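Local coordinates for protein formimidoylglutamase (Bacillus subtilis, PDB 3M1R) that catalyses the hydrolysis of N-formimidoyl-L-glutamate to L-glutamate and formamide, a step of histidine degradation, using two manganese ions per subunit, at residues T63-L68 / S302-A306; I240-M246 / V283-V289; V274-Q279 / H311-M316. All blocks are in the same frame, centred on the assembly; numbering follows the deposited sequence.

Interaction 1: T63-L68 / S302-A306; sequences TIRQAL and SRAAA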
# COMPACT_ATOMS: atom_id res chain seq x y z
N THR D 63 18.97 -0.73 -3.25
CA THR D 63 18.28 -1.40 -2.14
C THR D 63 19.03 -2.63 -1.67
O THR D 63 19.02 -2.91 -0.48
CB THR D 63 16.81 -1.75 -2.45
OG1 THR D 63 16.74 -2.69 -3.55
CG2 THR D 63 16.04 -0.48 -2.79
N ILE D 64 19.67 -3.35 -2.58
CA ILE D 64 20.51 -4.47 -2.15
C ILE D 64 21.70 -3.94 -1.34
O ILE D 64 22.10 -4.55 -0.36
CB ILE D 64 21.01 -5.34 -3.32
CG1 ILE D 64 19.81 -5.99 -4.05
CG2 ILE D 64 22.00 -6.42 -2.80
CD1 ILE D 64 20.15 -6.62 -5.42
N ARG D 65 22.26 -2.80 -1.73
CA ARG D 65 23.40 -2.25 -0.96
C ARG D 65 22.93 -1.89 0.44
O ARG D 65 23.61 -2.14 1.41
CB ARG D 65 23.98 -0.99 -1.61
CG ARG D 65 24.91 -1.20 -2.83
CD ARG D 65 25.45 0.15 -3.32
NE ARG D 65 26.51 0.03 -4.32
CZ ARG D 65 26.32 0.13 -5.63
NH1 ARG D 65 25.10 0.36 -6.12
NH2 ARG D 65 27.34 0.00 -6.46
N GLN D 66 21.73 -1.33 0.52
CA GLN D 66 21.21 -0.89 1.79
C GLN D 66 20.99 -2.09 2.71
O GLN D 66 21.33 -2.04 3.89
CB GLN D 66 19.93 -0.09 1.59
CG GLN D 66 19.76 1.07 2.55
CD GLN D 66 18.38 1.71 2.44
OE1 GLN D 66 17.63 1.45 1.49
NE2 GLN D 66 18.03 2.55 3.41
N ALA D 67 20.42 -3.17 2.16
CA ALA D 67 20.18 -4.38 2.94
C ALA D 67 21.51 -4.98 3.38
O ALA D 67 21.66 -5.44 4.52
CB ALA D 67 19.39 -5.41 2.15
N LEU D 68 22.48 -4.96 2.47
CA LEU D 68 23.79 -5.52 2.77
C LEU D 68 24.47 -4.71 3.88
O LEU D 68 24.87 -5.26 4.88
CB LEU D 68 24.67 -5.58 1.51
CG LEU D 68 26.05 -6.21 1.72
CD1 LEU D 68 25.89 -7.68 2.06
CD2 LEU D 68 26.91 -6.06 0.47
N SER D 302 15.31 -7.79 -1.62
CA SER D 302 16.63 -7.18 -1.56
C SER D 302 17.41 -7.76 -0.37
O SER D 302 18.62 -7.94 -0.47
CB SER D 302 16.54 -5.65 -1.50
OG SER D 302 15.99 -5.12 -2.70
N ARG D 303 16.73 -8.08 0.74
CA ARG D 303 17.43 -8.72 1.87
C ARG D 303 17.90 -10.12 1.48
O ARG D 303 19.04 -10.50 1.78
CB ARG D 303 16.56 -8.80 3.14
CG ARG D 303 16.31 -7.45 3.84
CD ARG D 303 15.23 -7.53 4.92
NE ARG D 303 14.98 -6.21 5.50
CZ ARG D 303 15.29 -5.87 6.75
NH1 ARG D 303 15.05 -4.65 7.19
NH2 ARG D 303 15.83 -6.76 7.58
N ALA D 304 17.02 -10.88 0.82
CA ALA D 304 17.37 -12.21 0.31
C ALA D 304 18.59 -12.13 -0.60
O ALA D 304 19.50 -12.96 -0.51
CB ALA D 304 16.20 -12.79 -0.46
N ALA D 305 18.61 -11.12 -1.46
CA ALA D 305 19.74 -10.89 -2.36
C ALA D 305 21.02 -10.56 -1.57
O ALA D 305 22.10 -11.09 -1.85
CB ALA D 305 19.41 -9.78 -3.36
N ALA D 306 20.90 -9.69 -0.57
CA ALA D 306 22.05 -9.34 0.27
C ALA D 306 22.61 -10.59 0.95
O ALA D 306 23.81 -10.75 1.05
CB ALA D 306 21.67 -8.28 1.30

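Interaction 2: I240-M246 / V283-V289; sequences IFISVDM and VAGIEIV. With CA (calcium ion), chain B; CA (calcium ion), chain C.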
# COMPACT_ATOMS: atom_id res chain seq x y z
N ILE D 240 34.57 -20.34 -13.31
CA ILE D 240 33.13 -20.44 -13.16
C ILE D 240 32.56 -19.06 -12.84
O ILE D 240 33.18 -18.29 -12.11
CB ILE D 240 32.73 -21.45 -12.08
CG1 ILE D 240 33.26 -21.00 -10.72
CG2 ILE D 240 33.27 -22.83 -12.41
CD1 ILE D 240 33.36 -22.12 -9.72
N PHE D 241 31.40 -18.75 -13.42
CA PHE D 241 30.69 -17.51 -13.13
C PHE D 241 29.31 -17.89 -12.62
O PHE D 241 28.63 -18.73 -13.20
CB PHE D 241 30.59 -16.63 -14.38
CG PHE D 241 29.86 -15.32 -14.15
CD1 PHE D 241 30.52 -14.22 -13.63
CD2 PHE D 241 28.52 -15.19 -14.47
CE1 PHE D 241 29.86 -13.01 -13.44
CE2 PHE D 241 27.85 -13.99 -14.29
CZ PHE D 241 28.52 -12.90 -13.77
N ILE D 242 28.91 -17.28 -11.52
CA ILE D 242 27.65 -17.59 -10.89
C ILE D 242 26.64 -16.50 -11.22
O ILE D 242 26.83 -15.34 -10.85
CB ILE D 242 27.78 -17.66 -9.36
CG1 ILE D 242 28.80 -18.72 -8.94
CG2 ILE D 242 26.43 -17.94 -8.71
CD1 ILE D 242 29.01 -18.72 -7.44
N SER D 243 25.58 -16.86 -11.93
CA SER D 243 24.51 -15.92 -12.24
C SER D 243 23.24 -16.27 -11.48
O SER D 243 22.60 -17.29 -11.76
CB SER D 243 24.22 -15.87 -13.74
OG SER D 243 23.28 -14.83 -14.04
N VAL D 244 22.88 -15.43 -10.53
CA VAL D 244 21.67 -15.68 -9.76
C VAL D 244 20.53 -14.78 -10.22
O VAL D 244 20.56 -13.57 -10.03
CB VAL D 244 21.88 -15.45 -8.27
CG1 VAL D 244 20.56 -15.74 -7.54
CG2 VAL D 244 23.00 -16.34 -7.77
N ASP D 245 19.54 -15.40 -10.85
CA ASP D 245 18.31 -14.72 -11.21
C ASP D 245 17.35 -15.03 -10.09
O ASP D 245 16.99 -16.17 -9.86
CB ASP D 245 17.79 -15.24 -12.54
CG ASP D 245 16.48 -14.60 -12.97
OD1 ASP D 245 15.68 -14.13 -12.14
OD2 ASP D 245 16.25 -14.57 -14.18
N MSE D 246 16.96 -13.99 -9.35
CA MSE D 246 16.23 -14.20 -8.11
C MSE D 246 14.87 -14.83 -8.33
O MSE D 246 14.28 -15.36 -7.40
CB MSE D 246 16.12 -12.89 -7.31
CG MSE D 246 17.47 -12.39 -6.75
SE MSE D 246 18.31 -13.59 -5.41
CE MSE D 246 17.10 -13.19 -3.93
N VAL D 283 36.33 -19.31 -9.11
CA VAL D 283 35.10 -18.56 -9.19
C VAL D 283 35.44 -17.14 -9.63
O VAL D 283 36.09 -16.40 -8.91
CB VAL D 283 34.38 -18.51 -7.85
CG1 VAL D 283 33.05 -17.81 -8.00
CG2 VAL D 283 34.17 -19.91 -7.33
N ALA D 284 35.00 -16.77 -10.83
CA ALA D 284 35.41 -15.50 -11.41
C ALA D 284 34.49 -14.33 -11.03
O ALA D 284 34.87 -13.17 -11.16
CB ALA D 284 35.50 -15.62 -12.93
N GLY D 285 33.28 -14.64 -10.56
CA GLY D 285 32.32 -13.60 -10.24
C GLY D 285 30.93 -14.11 -9.91
O GLY D 285 30.63 -15.29 -10.07
N ILE D 286 30.09 -13.22 -9.40
CA ILE D 286 28.71 -13.54 -9.17
C ILE D 286 27.89 -12.29 -9.49
O ILE D 286 28.31 -11.15 -9.24
CB ILE D 286 28.45 -14.06 -7.74
CG1 ILE D 286 26.99 -14.47 -7.56
CG2 ILE D 286 28.86 -13.03 -6.69
CD1 ILE D 286 26.68 -15.07 -6.19
N GLU D 287 26.72 -12.51 -10.09
CA GLU D 287 25.80 -11.42 -10.36
C GLU D 287 24.43 -11.80 -9.83
O GLU D 287 24.06 -12.96 -9.80
CB GLU D 287 25.73 -11.12 -11.86
CG GLU D 287 25.10 -12.24 -12.65
CD GLU D 287 25.15 -12.01 -14.15
OE1 GLU D 287 25.79 -11.02 -14.59
OE2 GLU D 287 24.57 -12.81 -14.90
N ILE D 288 23.68 -10.80 -9.40
CA ILE D 288 22.31 -11.01 -8.99
C ILE D 288 21.40 -10.15 -9.85
O ILE D 288 21.60 -8.94 -9.98
CB ILE D 288 22.13 -10.63 -7.53
CG1 ILE D 288 23.06 -11.51 -6.69
CG2 ILE D 288 20.66 -10.77 -7.11
CD1 ILE D 288 23.10 -11.09 -5.25
N VAL D 289 20.41 -10.79 -10.47
CA VAL D 289 19.50 -10.07 -11.33
C VAL D 289 18.05 -10.31 -10.95
O VAL D 289 17.73 -11.21 -10.17
CB VAL D 289 19.69 -10.44 -12.83
CG1 VAL D 289 21.05 -9.98 -13.33
CG2 VAL D 289 19.52 -11.95 -13.05
CA CA B . 14.10 -15.87 -14.73
CA CA C . 15.63 -15.21 -16.55

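Interaction 3: V274-Q279 / H311-M316; sequences VKYIAQ and HALKGM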
# COMPACT_ATOMS: atom_id res chain seq x y z
N VAL D 274 24.80 -21.41 -3.25
CA VAL D 274 25.76 -20.34 -3.50
C VAL D 274 27.04 -20.48 -2.62
O VAL D 274 28.16 -20.32 -3.12
CB VAL D 274 25.11 -18.97 -3.29
CG1 VAL D 274 26.15 -17.87 -3.38
CG2 VAL D 274 24.01 -18.77 -4.32
N LYS D 275 26.89 -20.77 -1.33
CA LYS D 275 28.07 -20.92 -0.47
C LYS D 275 28.95 -22.09 -0.95
O LYS D 275 30.16 -21.97 -1.06
CB LYS D 275 27.72 -21.06 1.01
CG LYS D 275 28.94 -21.53 1.85
CD LYS D 275 28.69 -21.60 3.36
CE LYS D 275 27.36 -22.26 3.73
NZ LYS D 275 26.19 -21.29 3.82
N TYR D 276 28.32 -23.22 -1.26
CA TYR D 276 29.02 -24.35 -1.85
C TYR D 276 29.82 -23.97 -3.10
O TYR D 276 31.04 -24.15 -3.13
CB TYR D 276 28.03 -25.48 -2.19
CG TYR D 276 28.72 -26.72 -2.70
CD1 TYR D 276 29.51 -27.50 -1.86
CD2 TYR D 276 28.60 -27.12 -4.02
CE1 TYR D 276 30.16 -28.64 -2.32
CE2 TYR D 276 29.24 -28.25 -4.49
CZ TYR D 276 30.02 -29.01 -3.63
OH TYR D 276 30.65 -30.14 -4.10
N ILE D 277 29.15 -23.47 -4.13
CA ILE D 277 29.83 -23.10 -5.37
C ILE D 277 30.95 -22.08 -5.14
O ILE D 277 32.03 -22.17 -5.74
CB ILE D 277 28.84 -22.53 -6.40
CG1 ILE D 277 27.91 -23.64 -6.91
CG2 ILE D 277 29.60 -21.88 -7.55
CD1 ILE D 277 26.62 -23.13 -7.53
N ALA D 278 30.70 -21.13 -4.26
CA ALA D 278 31.65 -20.06 -3.99
C ALA D 278 32.99 -20.56 -3.44
O ALA D 278 34.00 -19.85 -3.52
CB ALA D 278 31.04 -19.05 -3.03
N GLN D 279 33.01 -21.77 -2.89
CA GLN D 279 34.23 -22.37 -2.34
C GLN D 279 35.09 -23.05 -3.40
O GLN D 279 36.25 -23.36 -3.15
CB GLN D 279 33.88 -23.42 -1.29
CG GLN D 279 33.26 -22.86 -0.05
CD GLN D 279 32.93 -23.94 0.95
OE1 GLN D 279 31.98 -24.70 0.77
NE2 GLN D 279 33.73 -24.03 2.02
N HIS D 311 26.61 -15.05 1.73
CA HIS D 311 26.94 -16.47 1.66
C HIS D 311 27.98 -16.77 0.58
O HIS D 311 28.77 -17.69 0.72
CB HIS D 311 25.70 -17.34 1.52
CG HIS D 311 24.92 -17.50 2.78
ND1 HIS D 311 24.95 -18.64 3.55
CD2 HIS D 311 24.08 -16.64 3.43
CE1 HIS D 311 24.18 -18.49 4.61
NE2 HIS D 311 23.63 -17.29 4.56
N ALA D 312 27.99 -15.99 -0.48
CA ALA D 312 29.04 -16.11 -1.46
C ALA D 312 30.37 -15.68 -0.85
O ALA D 312 31.39 -16.34 -1.03
CB ALA D 312 28.72 -15.29 -2.72
N LEU D 313 30.37 -14.55 -0.15
CA LEU D 313 31.58 -14.05 0.50
C LEU D 313 32.08 -15.10 1.48
O LEU D 313 33.27 -15.38 1.56
CB LEU D 313 31.28 -12.78 1.28
CG LEU D 313 31.74 -11.38 0.86
CD1 LEU D 313 32.54 -11.29 -0.43
CD2 LEU D 313 30.53 -10.46 0.84
N LYS D 314 31.15 -15.68 2.22
CA LYS D 314 31.45 -16.74 3.17
C LYS D 314 32.17 -17.88 2.47
O LYS D 314 33.20 -18.37 2.95
CB LYS D 314 30.15 -17.24 3.80
CG LYS D 314 30.32 -18.27 4.90
CD LYS D 314 28.96 -18.65 5.46
CE LYS D 314 29.03 -19.92 6.28
NZ LYS D 314 27.68 -20.34 6.74
N GLY D 315 31.63 -18.30 1.33
CA GLY D 315 32.20 -19.39 0.56
C GLY D 315 33.59 -19.04 0.09
O GLY D 315 34.50 -19.87 0.16
N MSE D 316 33.78 -17.81 -0.37
CA MSE D 316 35.10 -17.39 -0.80
C MSE D 316 36.11 -17.38 0.36
O MSE D 316 37.24 -17.86 0.20
CB MSE D 316 35.05 -16.03 -1.50
CG MSE D 316 34.19 -16.04 -2.77
SE MSE D 316 33.81 -14.26 -3.43
CE MSE D 316 35.57 -13.89 -4.19

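Interaction 1: T63-L68 / S302-A306
Ile-64 and Ser-302, with CA atoms 4.8 Å apart, are the closest backbone pair of helical segments 63-68 and 302-306, whose axes are 8.0 Å apart at closest approach and cross at -64°. Small residues make this spacing possible: Ser-302, Ala-305 and Ala-306 face the first helix, and Ala-67 points back between Ser-302, Arg-303 and Ala-306. The CB of Ala-67 rests against the second helix, 3.8 Å from Ala-306 CB and 3.7 Å from the carbonyl oxygen Ser-302 O, with the CA and CG of Arg-303 closing the side. Ala-306 answers by pushing its methyl against the backbone of the first helix, Ala-306 CB lying 3.6 Å from Leu-68 N. It also meets the CB of Leu-68, while the leucine's CD1 branch runs on to the carbonyl oxygen of Ala-306. Ile-64 works from its longer branch. With CG1 anti to its own carbonyl carbon (chi1 -62°), that branch reaches over Ala-305, and Ile-64 CD1 touches Ala-305 CB at 3.8 Å. The one polar link joins two hydroxyls: Thr-63 OG1 and Ser-302 OG are hydrogen-bonded at 2.7 Å. The threonine hydroxyl stands between its backbone N and carbonyl carbon (chi1 63°), which turns it to the serine and leaves it a weak second bond to Ala-60 O. Arg-303 contributes only the root of its side chain here; its guanidinium group makes a salt bridge to Asp-299 and a hydrogen bond to Ile-260 O of a second subunit. Both helices belong to the arginase-family alpha/beta fold. Beneath them Ile-64 also packs on Leu-126 of strand 121-127, and Leu-309 and Leu-310, further along helix 300-318, extend the contact to Ile-64 and Leu-68.

Interaction 2: I240-M246 / V283-V289
Ser-243 OG donates to Glu-287 OE2 at 2.5 Å across this parallel strand pair, and the oxygen accepts with its anti lone pair, the one turned away from OE1. The carboxylate also meets the rim of Phe-241, with Glu-287 CD 3.4 Å from Phe-241 CE2 and the two planes 84° apart. Glu-287 CG sits between the backbone N and carbonyl carbon (chi1 68°), folding an otherwise extended chain across the neighbouring strand. Further out, Ser-133 and Thr-136 of helix 133-141 bond its two oxygens, so three hydroxyls surround the buried carboxylate and would probably stabilise its charge. On the same face Asp-245 OD2 bridges the two calcium ions, 2.6 Å from the chain B ion and 2.5 Å from the chain C ion, in what are probably the manganese sites; Asn-130, Asp-153, His-155, Asp-157 and Asp-247 complete the pair. Parallel backbone bonds run the length of the strands, from Ala-284 N to Ile-240 O through Ile-242, Glu-287 and Val-244 to Met-246 N with Val-289 O (3.0 Å), fixing the end where Val-289 CG2 packs 3.5 Å from Asp-245 CA. The other face is apolar: Ile-242 CG2 lies against Ile-286 CG1, and Ile-240 presses tightly on Val-283. Joined by a beta-alpha-beta crossover, the strands lie mid-sheet, helix 133-141 covering the Phe-241 face, helices 267-278 and 300-318 the Ile-286 face.

Interaction 3: V274-Q279 / H311-M316
The crossover helix of a beta-alpha-beta unit packs here on the last long helix of the arginase fold, with Lys-275 and Gly-315 closest along the backbone (CA to CA 4.5 Å) and Ala-278 beside them; the segment axes cross at -33°. They come within 7.2 Å because Gly-315 has no side chain, letting Lys-275 O approach Gly-315 CA and Ala-278 CB rest 3.4 Å from Ala-312 O. Val-274 CG1 meets Ala-312 CB at 3.7 Å. Lys-275 gives the largest single share of the buried surface. With CG anti to the backbone N (chi1 167°), its straight first part brings Lys-275 CD across Lys-314, 3.4 Å from Lys-314 CE. Bends at chi3 (45°) and chi4 then turn it back along its own helix, beside the second, putting Lys-275 NZ at the His-311 ring edge, 2.9 Å from His-311 ND1. Lys-275 NZ and Lys-314 NZ lie 3.4 Å apart; salt bridges from Lys-314 to Glu-77 and to Glu-193 of a second subunit probably offset the like charges, and Lys-275 has a long, weak ion pair with Glu-272. Helix 222-234 flanks helix 267-278, and Met-316, a selenomethionine, packs on Pro-40 of strand 39-45.

Interactions 1 and 3 both use helix 300-318, towards its two ends, their centres about 17 Å apart, while interaction 2 is the sheet beneath, near the middle of the chain. Its apolar face meets both: the methyl of selenomethionine Met-246 and Ile-288 CD1 touch the backbone of Ala-305, and Ile-242 and Val-283 pack on Ile-277. Interaction 2 rests on a backbone ladder with a metal ligand at its end; the helix pairs rest on alanine and glycine spacing. All three are largely buried, but 1 and 3 also border another subunit, where their basic side chains find partners, whereas no other chain touches 240-246 or 283-289.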